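Local coordinates for microtubule-associated protein 1A/1B, light chain 3 (Trypanosoma brucei brucei, PDB 3W1Y) that probably acts in autophagy as a ubiquitin-like ATG8-family protein that becomes linked to membrane phosphatidylethanolamine, at residues P31-I36 with L71-A76; Y8-T13 with D123-V128; L89-G94 with Y130-T135; T77-M82 with P106-C111. One frame throughout, in Å; residues are numbered along the deposited sequence.

Interaction 1. Residues P31-I36 with L71-A76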
loop_
_atom_site.group_PDB
_atom_site.type_symbol
_atom_site.label_atom_id
_atom_site.label_comp_id
_atom_site.label_asym_id
_atom_site.label_seq_id
_atom_site.Cartn_x
_atom_site.Cartn_y
_atom_site.Cartn_z
ATOM N N PRO A 31 25.961 -1.149 -6.954
ATOM C CA PRO A 31 25.561 -1.148 -8.388
ATOM C C PRO A 31 24.257 -1.917 -8.665
ATOM O O PRO A 31 23.712 -1.832 -9.758
ATOM C CB PRO A 31 26.754 -1.817 -9.094
ATOM C CG PRO A 31 27.392 -2.748 -7.965
ATOM C CD PRO A 31 27.147 -2.012 -6.668
ATOM N N LYS A 32 23.773 -2.673 -7.689
ATOM C CA LYS A 32 22.499 -3.381 -7.820
ATOM C C LYS A 32 21.383 -2.713 -6.974
ATOM O O LYS A 32 20.321 -3.293 -6.776
ATOM C CB LYS A 32 22.690 -4.864 -7.438
ATOM C CG LYS A 32 23.575 -5.654 -8.433
ATOM C CD LYS A 32 23.730 -7.137 -8.013
ATOM C CE LYS A 32 24.711 -7.836 -8.965
ATOM N NZ LYS A 32 24.738 -9.333 -8.806
ATOM N N HIS A 33 21.634 -1.507 -6.480
ATOM C CA HIS A 33 20.634 -0.785 -5.729
ATOM C C HIS A 33 20.107 0.427 -6.497
ATOM O O HIS A 33 20.783 1.009 -7.331
ATOM C CB HIS A 33 21.134 -0.402 -4.320
ATOM C CG HIS A 33 21.356 -1.591 -3.416
ATOM N ND1 HIS A 33 20.738 -1.730 -2.191
ATOM C CD2 HIS A 33 22.104 -2.704 -3.585
ATOM C CE1 HIS A 33 21.105 -2.875 -1.643
ATOM N NE2 HIS A 33 21.929 -3.488 -2.474
ATOM N N ILE A 34 18.872 0.789 -6.181
ATOM C CA ILE A 34 18.151 1.854 -6.855
ATOM C C ILE A 34 18.066 3.038 -5.893
ATOM O O ILE A 34 17.524 2.907 -4.795
ATOM C CB ILE A 34 16.727 1.356 -7.257
ATOM C CG1 ILE A 34 16.810 0.015 -8.043
ATOM C CG2 ILE A 34 15.901 2.483 -7.976
ATOM C CD1 ILE A 34 17.667 0.061 -9.385
ATOM N N PRO A 35 18.633 4.196 -6.293
ATOM C CA PRO A 35 18.432 5.423 -5.499
ATOM C C PRO A 35 17.090 6.087 -5.803
ATOM O O PRO A 35 16.766 6.367 -6.954
ATOM C CB PRO A 35 19.614 6.311 -5.890
ATOM C CG PRO A 35 20.034 5.811 -7.274
ATOM C CD PRO A 35 19.542 4.391 -7.444
ATOM N N ILE A 36 16.329 6.349 -4.743
ATOM C CA ILE A 36 14.968 6.785 -4.832
ATOM C C ILE A 36 14.805 8.083 -4.038
ATOM O O ILE A 36 15.255 8.193 -2.895
ATOM C CB ILE A 36 14.016 5.701 -4.278
ATOM C CG1 ILE A 36 14.240 4.373 -5.004
ATOM C CG2 ILE A 36 12.525 6.152 -4.342
ATOM C CD1 ILE A 36 13.538 3.167 -4.338
ATOM N N LEU A 71 17.745 3.711 -0.742
ATOM C CA LEU A 71 18.631 2.980 -1.620
ATOM C C LEU A 71 18.244 1.506 -1.513
ATOM O O LEU A 71 18.592 0.822 -0.555
ATOM C CB LEU A 71 20.080 3.234 -1.201
ATOM C CG LEU A 71 21.185 2.691 -2.098
ATOM C CD1 LEU A 71 21.054 3.212 -3.538
ATOM C CD2 LEU A 71 22.590 3.028 -1.503
ATOM N N LEU A 72 17.473 1.011 -2.471
ATOM C CA LEU A 72 16.871 -0.306 -2.290
ATOM C C LEU A 72 17.319 -1.281 -3.358
ATOM O O LEU A 72 17.666 -0.861 -4.477
ATOM C CB LEU A 72 15.346 -0.192 -2.241
ATOM C CG LEU A 72 14.744 0.596 -1.060
ATOM C CD1 LEU A 72 13.217 0.614 -1.129
ATOM C CD2 LEU A 72 15.218 0.030 0.325
ATOM N N PRO A 73 17.316 -2.590 -3.036
ATOM C CA PRO A 73 17.739 -3.578 -4.056
ATOM C C PRO A 73 16.919 -3.503 -5.363
ATOM O O PRO A 73 15.694 -3.240 -5.325
ATOM C CB PRO A 73 17.552 -4.943 -3.341
ATOM C CG PRO A 73 17.578 -4.640 -1.846
ATOM C CD PRO A 73 16.922 -3.233 -1.756
ATOM N N GLU A 74 17.578 -3.718 -6.503
ATOM C CA GLU A 74 16.896 -3.723 -7.801
ATOM C C GLU A 74 15.825 -4.819 -7.872
ATOM O O GLU A 74 14.841 -4.690 -8.615
ATOM C CB GLU A 74 17.900 -3.875 -8.958
ATOM C CG GLU A 74 18.833 -5.115 -8.875
ATOM C CD GLU A 74 19.860 -5.201 -10.018
ATOM O OE1 GLU A 74 20.036 -4.220 -10.798
ATOM O OE2 GLU A 74 20.528 -6.258 -10.126
ATOM N N THR A 75 16.025 -5.878 -7.081
ATOM C CA THR A 75 15.071 -6.989 -6.967
ATOM C C THR A 75 13.909 -6.771 -5.945
ATOM O O THR A 75 12.925 -7.529 -5.963
ATOM C CB THR A 75 15.795 -8.317 -6.642
ATOM O OG1 THR A 75 16.611 -8.124 -5.482
ATOM C CG2 THR A 75 16.691 -8.761 -7.811
ATOM N N ALA A 76 14.026 -5.770 -5.065
ATOM C CA ALA A 76 12.910 -5.371 -4.203
ATOM C C ALA A 76 11.671 -5.038 -5.034
ATOM O O ALA A 76 11.777 -4.516 -6.124
ATOM C CB ALA A 76 13.302 -4.150 -3.326
#

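Interaction 2. Residues Y8-T13 with D123-V128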
loop_
_atom_site.group_PDB
_atom_site.type_symbol
_atom_site.label_atom_id
_atom_site.label_comp_id
_atom_site.label_asym_id
_atom_site.label_seq_id
_atom_site.Cartn_x
_atom_site.Cartn_y
_atom_site.Cartn_z
ATOM N N TYR A 8 10.140 18.344 -9.160
ATOM C CA TYR A 8 10.334 18.012 -7.769
ATOM C C TYR A 8 11.152 19.091 -7.094
ATOM O O TYR A 8 12.091 19.652 -7.687
ATOM C CB TYR A 8 11.046 16.658 -7.666
ATOM C CG TYR A 8 10.117 15.510 -7.970
ATOM C CD1 TYR A 8 9.834 15.129 -9.294
ATOM C CD2 TYR A 8 9.495 14.815 -6.931
ATOM C CE1 TYR A 8 8.957 14.082 -9.565
ATOM C CE2 TYR A 8 8.621 13.777 -7.196
ATOM C CZ TYR A 8 8.354 13.422 -8.507
ATOM O OH TYR A 8 7.489 12.372 -8.731
ATOM N N ARG A 9 10.796 19.364 -5.846
ATOM C CA ARG A 9 11.511 20.327 -5.029
ATOM C C ARG A 9 13.022 20.095 -4.972
ATOM O O ARG A 9 13.796 21.031 -5.127
ATOM C CB ARG A 9 10.922 20.356 -3.631
ATOM C CG ARG A 9 11.454 21.508 -2.832
ATOM C CD ARG A 9 10.517 21.917 -1.705
ATOM N NE ARG A 9 11.176 22.988 -0.973
ATOM C CZ ARG A 9 12.223 22.802 -0.184
ATOM N NH1 ARG A 9 12.689 21.575 0.006
ATOM N NH2 ARG A 9 12.792 23.844 0.419
ATOM N N TYR A 10 13.427 18.841 -4.789
ATOM C CA TYR A 10 14.845 18.434 -4.814
ATOM C C TYR A 10 15.633 18.852 -6.063
ATOM O O TYR A 10 16.808 19.159 -5.965
ATOM C CB TYR A 10 14.957 16.926 -4.634
ATOM C CG TYR A 10 16.244 16.465 -4.024
ATOM C CD1 TYR A 10 16.484 16.613 -2.660
ATOM C CD2 TYR A 10 17.196 15.825 -4.788
ATOM C CE1 TYR A 10 17.675 16.172 -2.081
ATOM C CE2 TYR A 10 18.371 15.369 -4.229
ATOM C CZ TYR A 10 18.597 15.555 -2.882
ATOM O OH TYR A 10 19.743 15.101 -2.348
ATOM N N GLN A 11 14.990 18.858 -7.227
ATOM C CA GLN A 11 15.656 19.297 -8.448
ATOM C C GLN A 11 15.811 20.815 -8.561
ATOM O O GLN A 11 16.713 21.285 -9.238
ATOM C CB GLN A 11 14.950 18.738 -9.694
ATOM C CG GLN A 11 15.045 17.241 -9.839
ATOM C CD GLN A 11 14.041 16.688 -10.854
ATOM O OE1 GLN A 11 12.854 17.031 -10.830
ATOM N NE2 GLN A 11 14.511 15.823 -11.733
ATOM N N TYR A 12 14.952 21.586 -7.894
ATOM C CA TYR A 12 15.114 23.041 -7.876
ATOM C C TYR A 12 16.144 23.498 -6.871
ATOM O O TYR A 12 16.747 24.545 -7.030
ATOM C CB TYR A 12 13.783 23.747 -7.588
ATOM C CG TYR A 12 12.820 23.664 -8.735
ATOM C CD1 TYR A 12 11.897 22.617 -8.807
ATOM C CD2 TYR A 12 12.839 24.608 -9.772
ATOM C CE1 TYR A 12 10.997 22.511 -9.862
ATOM C CE2 TYR A 12 11.930 24.508 -10.858
ATOM C CZ TYR A 12 11.017 23.441 -10.879
ATOM O OH TYR A 12 10.102 23.299 -11.905
ATOM N N THR A 13 16.323 22.739 -5.806
ATOM C CA THR A 13 17.187 23.190 -4.700
ATOM C C THR A 13 18.542 22.519 -4.708
ATOM O O THR A 13 19.420 22.930 -3.966
ATOM C CB THR A 13 16.514 23.006 -3.293
ATOM O OG1 THR A 13 16.123 21.644 -3.144
ATOM C CG2 THR A 13 15.271 23.842 -3.169
ATOM N N ASP A 123 19.540 12.512 -13.781
ATOM C CA ASP A 123 20.464 12.700 -12.652
ATOM C C ASP A 123 20.722 11.397 -11.882
ATOM O O ASP A 123 21.508 11.386 -10.941
ATOM C CB ASP A 123 20.048 13.856 -11.694
ATOM C CG ASP A 123 18.782 13.559 -10.871
ATOM O OD1 ASP A 123 18.293 12.406 -10.788
ATOM O OD2 ASP A 123 18.245 14.525 -10.290
ATOM N N GLY A 124 20.068 10.311 -12.283
ATOM C CA GLY A 124 20.301 9.019 -11.651
ATOM C C GLY A 124 19.267 8.570 -10.626
ATOM O O GLY A 124 19.218 7.385 -10.303
ATOM N N PHE A 125 18.464 9.490 -10.096
ATOM C CA PHE A 125 17.443 9.122 -9.102
ATOM C C PHE A 125 16.198 8.607 -9.799
ATOM O O PHE A 125 15.888 9.035 -10.921
ATOM C CB PHE A 125 16.981 10.318 -8.245
ATOM C CG PHE A 125 17.890 10.661 -7.089
ATOM C CD1 PHE A 125 18.720 11.782 -7.162
ATOM C CD2 PHE A 125 17.861 9.917 -5.912
ATOM C CE1 PHE A 125 19.556 12.137 -6.085
ATOM C CE2 PHE A 125 18.682 10.260 -4.837
ATOM C CZ PHE A 125 19.541 11.375 -4.938
ATOM N N LEU A 126 15.495 7.700 -9.113
ATOM C CA LEU A 126 14.093 7.407 -9.409
ATOM C C LEU A 126 13.243 8.337 -8.518
ATOM O O LEU A 126 13.312 8.236 -7.293
ATOM C CB LEU A 126 13.778 5.944 -9.090
ATOM C CG LEU A 126 12.345 5.529 -9.366
ATOM C CD1 LEU A 126 11.968 5.799 -10.836
ATOM C CD2 LEU A 126 12.116 4.067 -8.967
ATOM N N TYR A 127 12.511 9.267 -9.144
ATOM C CA TYR A 127 11.664 10.212 -8.439
ATOM C C TYR A 127 10.275 9.625 -8.193
ATOM O O TYR A 127 9.675 9.046 -9.093
ATOM C CB TYR A 127 11.591 11.531 -9.213
ATOM C CG TYR A 127 12.850 12.353 -9.003
ATOM C CD1 TYR A 127 13.954 12.185 -9.824
ATOM C CD2 TYR A 127 12.939 13.265 -7.946
ATOM C CE1 TYR A 127 15.119 12.911 -9.615
ATOM C CE2 TYR A 127 14.084 14.001 -7.732
ATOM C CZ TYR A 127 15.180 13.821 -8.570
ATOM O OH TYR A 127 16.332 14.549 -8.362
ATOM N N VAL A 128 9.787 9.760 -6.963
ATOM C CA VAL A 128 8.524 9.178 -6.557
ATOM C C VAL A 128 7.733 10.211 -5.722
ATOM O O VAL A 128 8.288 10.864 -4.812
ATOM C CB VAL A 128 8.727 7.864 -5.744
ATOM C CG1 VAL A 128 7.408 7.337 -5.215
ATOM C CG2 VAL A 128 9.462 6.788 -6.564
#

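Interaction 3. Residues L89-G94 with Y130-T135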
loop_
_atom_site.group_PDB
_atom_site.type_symbol
_atom_site.label_atom_id
_atom_site.label_comp_id
_atom_site.label_asym_id
_atom_site.label_seq_id
_atom_site.Cartn_x
_atom_site.Cartn_y
_atom_site.Cartn_z
ATOM N N LEU A 89 8.014 6.988 7.566
ATOM C CA LEU A 89 7.051 8.046 7.878
ATOM C C LEU A 89 6.368 7.802 9.232
ATOM O O LEU A 89 5.557 8.618 9.687
ATOM C CB LEU A 89 5.979 8.142 6.779
ATOM C CG LEU A 89 6.382 8.596 5.374
ATOM C CD1 LEU A 89 5.212 8.503 4.422
ATOM C CD2 LEU A 89 6.922 10.008 5.414
ATOM N N LEU A 90 6.696 6.661 9.843
ATOM C CA LEU A 90 6.062 6.170 11.070
ATOM C C LEU A 90 4.535 6.384 11.107
ATOM O O LEU A 90 3.993 7.006 12.029
ATOM C CB LEU A 90 6.765 6.741 12.313
ATOM C CG LEU A 90 8.256 6.368 12.392
ATOM C CD1 LEU A 90 9.069 7.417 13.151
ATOM C CD2 LEU A 90 8.463 4.963 12.948
ATOM N N LEU A 91 3.858 5.847 10.094
ATOM C CA LEU A 91 2.408 5.967 9.956
ATOM C C LEU A 91 1.649 5.097 10.956
ATOM O O LEU A 91 2.018 3.943 11.196
ATOM C CB LEU A 91 1.970 5.587 8.542
ATOM C CG LEU A 91 2.498 6.340 7.326
ATOM C CD1 LEU A 91 1.834 5.733 6.096
ATOM C CD2 LEU A 91 2.237 7.842 7.408
ATOM N N GLU A 92 0.576 5.661 11.511
ATOM C CA GLU A 92 -0.329 4.950 12.433
ATOM C C GLU A 92 -1.234 3.928 11.733
ATOM O O GLU A 92 -1.185 3.779 10.512
ATOM C CB GLU A 92 -1.210 5.959 13.172
ATOM C CG GLU A 92 -0.488 6.821 14.202
ATOM C CD GLU A 92 -1.468 7.613 15.072
ATOM O OE1 GLU A 92 -2.366 8.290 14.499
ATOM O OE2 GLU A 92 -1.334 7.552 16.323
ATOM N N GLU A 93 -2.078 3.251 12.519
ATOM C CA GLU A 93 -3.006 2.221 12.011
ATOM C C GLU A 93 -4.024 2.703 10.967
ATOM O O GLU A 93 -4.360 1.962 10.030
ATOM C CB GLU A 93 -3.747 1.543 13.165
ATOM C CG GLU A 93 -3.124 0.221 13.623
ATOM C CD GLU A 93 -3.710 -0.306 14.938
ATOM O OE1 GLU A 93 -4.844 0.098 15.331
ATOM O OE2 GLU A 93 -3.024 -1.141 15.581
ATOM N N GLY A 94 -4.518 3.929 11.121
ATOM C CA GLY A 94 -5.521 4.441 10.190
ATOM C C GLY A 94 -4.961 5.109 8.943
ATOM O O GLY A 94 -5.679 5.860 8.268
ATOM N N TYR A 130 4.562 10.571 -3.136
ATOM C CA TYR A 130 3.764 9.792 -2.235
ATOM C C TYR A 130 2.635 10.628 -1.627
ATOM O O TYR A 130 2.796 11.827 -1.335
ATOM C CB TYR A 130 4.651 9.141 -1.158
ATOM C CG TYR A 130 5.191 10.081 -0.101
ATOM C CD1 TYR A 130 4.491 10.329 1.095
ATOM C CD2 TYR A 130 6.422 10.701 -0.277
ATOM C CE1 TYR A 130 5.011 11.199 2.069
ATOM C CE2 TYR A 130 6.944 11.526 0.672
ATOM C CZ TYR A 130 6.251 11.784 1.844
ATOM O OH TYR A 130 6.840 12.629 2.769
ATOM N N GLY A 131 1.493 9.987 -1.449
ATOM C CA GLY A 131 0.414 10.569 -0.660
ATOM C C GLY A 131 0.082 9.649 0.500
ATOM O O GLY A 131 0.128 8.430 0.367
ATOM N N VAL A 132 -0.233 10.231 1.644
ATOM C CA VAL A 132 -0.700 9.475 2.793
ATOM C C VAL A 132 -2.210 9.667 2.900
ATOM O O VAL A 132 -2.706 10.790 2.829
ATOM C CB VAL A 132 -0.006 9.957 4.078
ATOM C CG1 VAL A 132 -0.656 9.366 5.330
ATOM C CG2 VAL A 132 1.493 9.648 4.031
ATOM N N GLU A 133 -2.951 8.576 3.050
ATOM C CA GLU A 133 -4.387 8.709 3.284
ATOM C C GLU A 133 -4.849 8.147 4.627
ATOM O O GLU A 133 -4.426 7.082 5.043
ATOM C CB GLU A 133 -5.212 8.139 2.135
ATOM C CG GLU A 133 -6.586 8.812 2.023
ATOM C CD GLU A 133 -6.459 10.322 1.869
ATOM O OE1 GLU A 133 -5.669 10.779 0.991
ATOM O OE2 GLU A 133 -7.133 11.042 2.642
ATOM N N ASN A 134 -5.707 8.899 5.308
ATOM C CA ASN A 134 -6.126 8.547 6.662
ATOM C C ASN A 134 -7.489 7.821 6.645
ATOM O O ASN A 134 -8.470 8.301 7.207
ATOM C CB ASN A 134 -6.093 9.769 7.602
ATOM C CG ASN A 134 -4.671 10.332 7.810
ATOM O OD1 ASN A 134 -4.057 10.133 8.867
ATOM N ND2 ASN A 134 -4.147 11.042 6.802
ATOM N N THR A 135 -7.499 6.655 5.978
ATOM C CA THR A 135 -8.665 5.759 5.822
ATOM C C THR A 135 -9.840 6.086 6.745
ATOM O O THR A 135 -10.112 5.361 7.699
ATOM C CB THR A 135 -8.278 4.267 6.027
ATOM O OG1 THR A 135 -6.993 4.000 5.440
ATOM C CG2 THR A 135 -9.336 3.356 5.401
#

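Interaction 4. Residues T77-M82 with P106-C111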
loop_
_atom_site.group_PDB
_atom_site.type_symbol
_atom_site.label_atom_id
_atom_site.label_comp_id
_atom_site.label_asym_id
_atom_site.label_seq_id
_atom_site.Cartn_x
_atom_site.Cartn_y
_atom_site.Cartn_z
ATOM N N THR A 77 10.495 -5.344 -4.518
ATOM C CA THR A 77 9.246 -4.951 -5.194
ATOM C C THR A 77 8.756 -3.565 -4.767
ATOM O O THR A 77 9.220 -3.021 -3.764
ATOM C CB THR A 77 8.148 -5.921 -4.891
ATOM O OG1 THR A 77 7.994 -5.980 -3.479
ATOM C CG2 THR A 77 8.507 -7.306 -5.424
ATOM N N VAL A 78 7.799 -3.020 -5.535
ATOM C CA VAL A 78 7.085 -1.806 -5.161
ATOM C C VAL A 78 6.505 -1.911 -3.748
ATOM O O VAL A 78 6.614 -0.981 -2.961
ATOM C CB VAL A 78 6.000 -1.432 -6.202
ATOM C CG1 VAL A 78 5.066 -0.383 -5.670
ATOM C CG2 VAL A 78 6.635 -0.913 -7.473
ATOM N N MET A 79 5.907 -3.052 -3.416
ATOM C CA MET A 79 5.348 -3.247 -2.087
ATOM C C MET A 79 6.399 -3.083 -0.975
ATOM O O MET A 79 6.129 -2.471 0.064
ATOM C CB MET A 79 4.634 -4.626 -2.011
ATOM C CG MET A 79 4.031 -4.951 -0.638
ATOM S SD MET A 79 2.687 -3.785 -0.223
ATOM C CE MET A 79 1.355 -4.601 -1.097
ATOM N N GLU A 80 7.580 -3.659 -1.185
ATOM C CA GLU A 80 8.661 -3.564 -0.196
ATOM C C GLU A 80 9.085 -2.120 0.015
ATOM O O GLU A 80 9.253 -1.679 1.149
ATOM C CB GLU A 80 9.864 -4.446 -0.586
ATOM C CG GLU A 80 9.690 -5.891 -0.134
ATOM C CD GLU A 80 10.667 -6.878 -0.797
ATOM O OE1 GLU A 80 11.344 -7.623 -0.048
ATOM O OE2 GLU A 80 10.737 -6.937 -2.050
ATOM N N PHE A 81 9.248 -1.391 -1.086
ATOM C CA PHE A 81 9.471 0.047 -1.036
ATOM C C PHE A 81 8.392 0.761 -0.232
ATOM O O PHE A 81 8.702 1.570 0.638
ATOM C CB PHE A 81 9.557 0.625 -2.458
ATOM C CG PHE A 81 9.477 2.121 -2.517
ATOM C CD1 PHE A 81 10.313 2.913 -1.762
ATOM C CD2 PHE A 81 8.565 2.737 -3.357
ATOM C CE1 PHE A 81 10.229 4.280 -1.820
ATOM C CE2 PHE A 81 8.491 4.133 -3.425
ATOM C CZ PHE A 81 9.316 4.888 -2.649
ATOM N N MET A 82 7.138 0.457 -0.518
ATOM C CA MET A 82 6.041 1.096 0.174
ATOM C C MET A 82 6.032 0.805 1.670
ATOM O O MET A 82 5.712 1.687 2.469
ATOM C CB MET A 82 4.720 0.695 -0.443
ATOM C CG MET A 82 4.296 1.532 -1.617
ATOM S SD MET A 82 2.981 0.599 -2.407
ATOM C CE MET A 82 1.633 0.949 -1.286
ATOM N N PRO A 106 2.372 2.366 -9.783
ATOM C CA PRO A 106 2.970 1.113 -10.238
ATOM C C PRO A 106 2.331 -0.131 -9.580
ATOM O O PRO A 106 1.798 -0.040 -8.471
ATOM C CB PRO A 106 4.434 1.260 -9.829
ATOM C CG PRO A 106 4.387 2.175 -8.614
ATOM C CD PRO A 106 3.257 3.117 -8.868
ATOM N N PRO A 107 2.351 -1.282 -10.287
ATOM C CA PRO A 107 1.875 -2.528 -9.673
ATOM C C PRO A 107 2.770 -2.886 -8.472
ATOM O O PRO A 107 3.993 -2.690 -8.535
ATOM C CB PRO A 107 2.041 -3.584 -10.792
ATOM C CG PRO A 107 2.284 -2.821 -12.061
ATOM C CD PRO A 107 2.818 -1.471 -11.679
ATOM N N ASN A 108 2.146 -3.394 -7.411
ATOM C CA ASN A 108 2.833 -3.809 -6.178
ATOM C C ASN A 108 3.941 -4.846 -6.302
ATOM O O ASN A 108 4.888 -4.837 -5.497
ATOM C CB ASN A 108 1.822 -4.301 -5.151
ATOM C CG ASN A 108 1.084 -3.170 -4.528
ATOM O OD1 ASN A 108 1.527 -2.026 -4.626
ATOM N ND2 ASN A 108 -0.048 -3.456 -3.901
ATOM N N SER A 109 3.814 -5.721 -7.306
ATOM C CA SER A 109 4.772 -6.798 -7.551
ATOM C C SER A 109 5.839 -6.413 -8.541
ATOM O O SER A 109 6.693 -7.216 -8.841
ATOM C CB SER A 109 4.052 -8.049 -8.053
ATOM O OG SER A 109 3.360 -7.794 -9.278
ATOM N N ALA A 110 5.794 -5.200 -9.075
ATOM C CA ALA A 110 6.856 -4.740 -9.970
ATOM C C ALA A 110 8.182 -4.594 -9.205
ATOM O O ALA A 110 8.183 -4.244 -8.028
ATOM C CB ALA A 110 6.459 -3.423 -10.641
ATOM N N CYS A 111 9.298 -4.893 -9.866
ATOM C CA CYS A 111 10.619 -4.667 -9.307
ATOM C C CYS A 111 11.084 -3.240 -9.539
ATOM O O CYS A 111 10.953 -2.710 -10.639
ATOM C CB CYS A 111 11.619 -5.613 -9.971
ATOM S SG CYS A 111 11.326 -7.274 -9.422
#

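Interaction 1. Residues P31-I36 with L71-A76
E74 places CG between its own backbone N and carbonyl carbon (chi1 55°). That methylene, E74 CG, sits 3.2 Å from K32 O. From there the chain runs extended, and E74 OE2 comes to lie 3.5 Å from K32 CG. The opposite charges do not close on each other, K32 NZ and E74 OE2 being 5.4 Å apart, so the carboxylate meets the aliphatic part of the lysine. L71 holds CG anti to the backbone N (chi1 -173°), and its CD1 reaches H33 CB at 3.7 Å and P35 CB at 4.1 Å. Over one face of the H33 ring sits P73 CA, a CH-pi contact. The backbones pair as antiparallel strands around the hydrogen-bonded couple I34 and L72: I34 N donates to L72 O at 2.7 Å, and L72 N returns the bond to I34 O. E74, second residue of the type I turn P73 to A76, donates its N to K32 O at 2.8 Å. Strand 33-40 continues the sheet to strand 126-133 through P35 and L126, whereas 68-73 is outermost within this chain. Packed against I36 and L72 are F81 of helix 78-88 and L112 of helix 112-119.

Interaction 2. Residues Y8-T13 with D123-V128
Y127 meets Y8 and Q11 at once. Its CB sits over the face of the Y8 ring, 3.9 Å from the ring centroid in a CH-pi contact, while its CD2 comes within 3.6 Å of Y8 CG. The two tyrosine side chains slide past each other in opposite directions with their rings inclined at 42°, neither stacked nor edge-to-face. Q11 approaches Y127 tip to tip, its CG 3.3 Å from Y127 OH and its amide over one face, tilted 32° to the ring and offset toward the rim. One residue before Q11, Y10 turns an edge toward the face of F125 in an offset edge-to-face pair, with centroids 5.7 Å apart.

A polar second shell fixes these rings. Y127 OH donates at 2.7 Å to D123 OD2, which accepts on its syn lone pair and is also salt-bridged to R19 of helix 16-29. D123 OD1 accepts from F125 N at 3.0 Å, an Asx turn that shapes the approach to the strand.

No hydrogen bond joins the two segments directly. Y8 and the start of helix 9-13 pack on F125, Y127 and the start of the strand mainly through rings and the Q11 side chain, as expected for the N-terminal helical extension that ATG8 proteins add to the ubiquitin fold. The hydroxyls of Y8 and Y10 bond to S129 and E22 outside the two segments, whereas Y127 OH is held by D123 within its own segment.

Interaction 3. Residues L89-G94 with Y130-T135
G94 O lies against the backbone of N134 and T135, and N134 CA makes a CH...O contact with it at 3.2 Å. T135 N is 3.0 Å from the same G94 O, but its N-H points too poorly for a hydrogen bond, and T135 OG1 is farther off at 3.6 Å. The carbonyl is thus crowded by the end of the modelled chain without being bonded to it. This is the C-terminal end of the ubiquitin-like beta-grasp fold, where the last strand, 126-133, runs out beside the loop that joins helix 78-88 to strand 96-100.

Helix 78-88 ends in a Schellman motif, with L90 at positive phi, and the leucines flanking L90 both turn toward the strand. L89 crosses Y130 obliquely: its CD1 touches CE1 of the Y130 ring at 3.6 Å, and its CD2 lies 3.7 Å from Y130 OH. Y130 holds CG between its own backbone N and carbonyl carbon (chi1 73°), and its hydroxyl, hydrogen-bonded to D66 O, holds the ring by its outer end. V97 of strand 96-100 packs against both L91 and Y130.

The loop has a polar tie as well, since N134 OD1 is bonded to Q95 NE2. E133, whose side chain sets off away from the loop, has OE1 in a salt bridge with a basic side chain of another protein's chain. Both leucines converge on V132: its CG2 is 3.9 Å from L89 CD1, and L91 reaches it tip to tip, with CD2 3.9 Å from V132 CG1.

Interaction 4. Residues T77-M82 with P106-C111
V78 and P106 cross at about a right angle, with V78 CG2 resting 3.9 Å from P106 CB. The same methyl lies 4.0 Å from A110 CB, and V78 CB comes within 3.3 Å of P107 O, so the valine is set into the bend of 106-111, a segment that folds through a type I turn from P107 to A110. I115 of helix 112-119 touches V78, P106 and A110 alike, backing this apolar patch.

The methionines meet N108 on different atoms of its amide. M79 crosses it obliquely: the chain is bent at chi2 and chi3, and its CE lies 3.3 Å from N108 ND2. M82 comes across at about a right angle, bringing SD toward N108 OD1 at 3.7 Å. M79 also packs on M79 of the second subunit.

On the backbone, the loop carbonyls take the leading N-H groups of the helix. V78 N donates to A110 O at 2.8 Å, nearly in line with the C=O bond, and M79 N to N108 O at 2.9 Å, in the carbonyl plane on a lone pair. The third, E80 N, is taken by T77 OG1, while T77 N donates back to E80 OE2 at 2.9 Å. T77 and E80 thus form a capping box, and the start of helix 78-88 is a classic capped N-terminus whose remaining first-turn donors are satisfied by a neighbouring loop.

In the fold
Interactions 1 and 2 meet within the sheet, where P35 O and L126 N, 2.8 Å apart, are probably hydrogen-bonded between strands 33-40 and 126-133. Interaction 4 lies about 12 Å from interaction 1, centre to centre, and the chain passes straight from one into the other. F81, on the helix of interaction 4, touches interactions 1 and 2: its CD1 is 3.8 Å from L72 CD1, and its CE2 is 3.8 Å from V128 CG1. Interactions 2 and 3 use opposite ends of strand 126-133, with centres about 23 Å apart on opposite sides of the chain's centre. Interaction 3 lies nearest the C-terminus, where the predicted lipidation site G137 is not modelled.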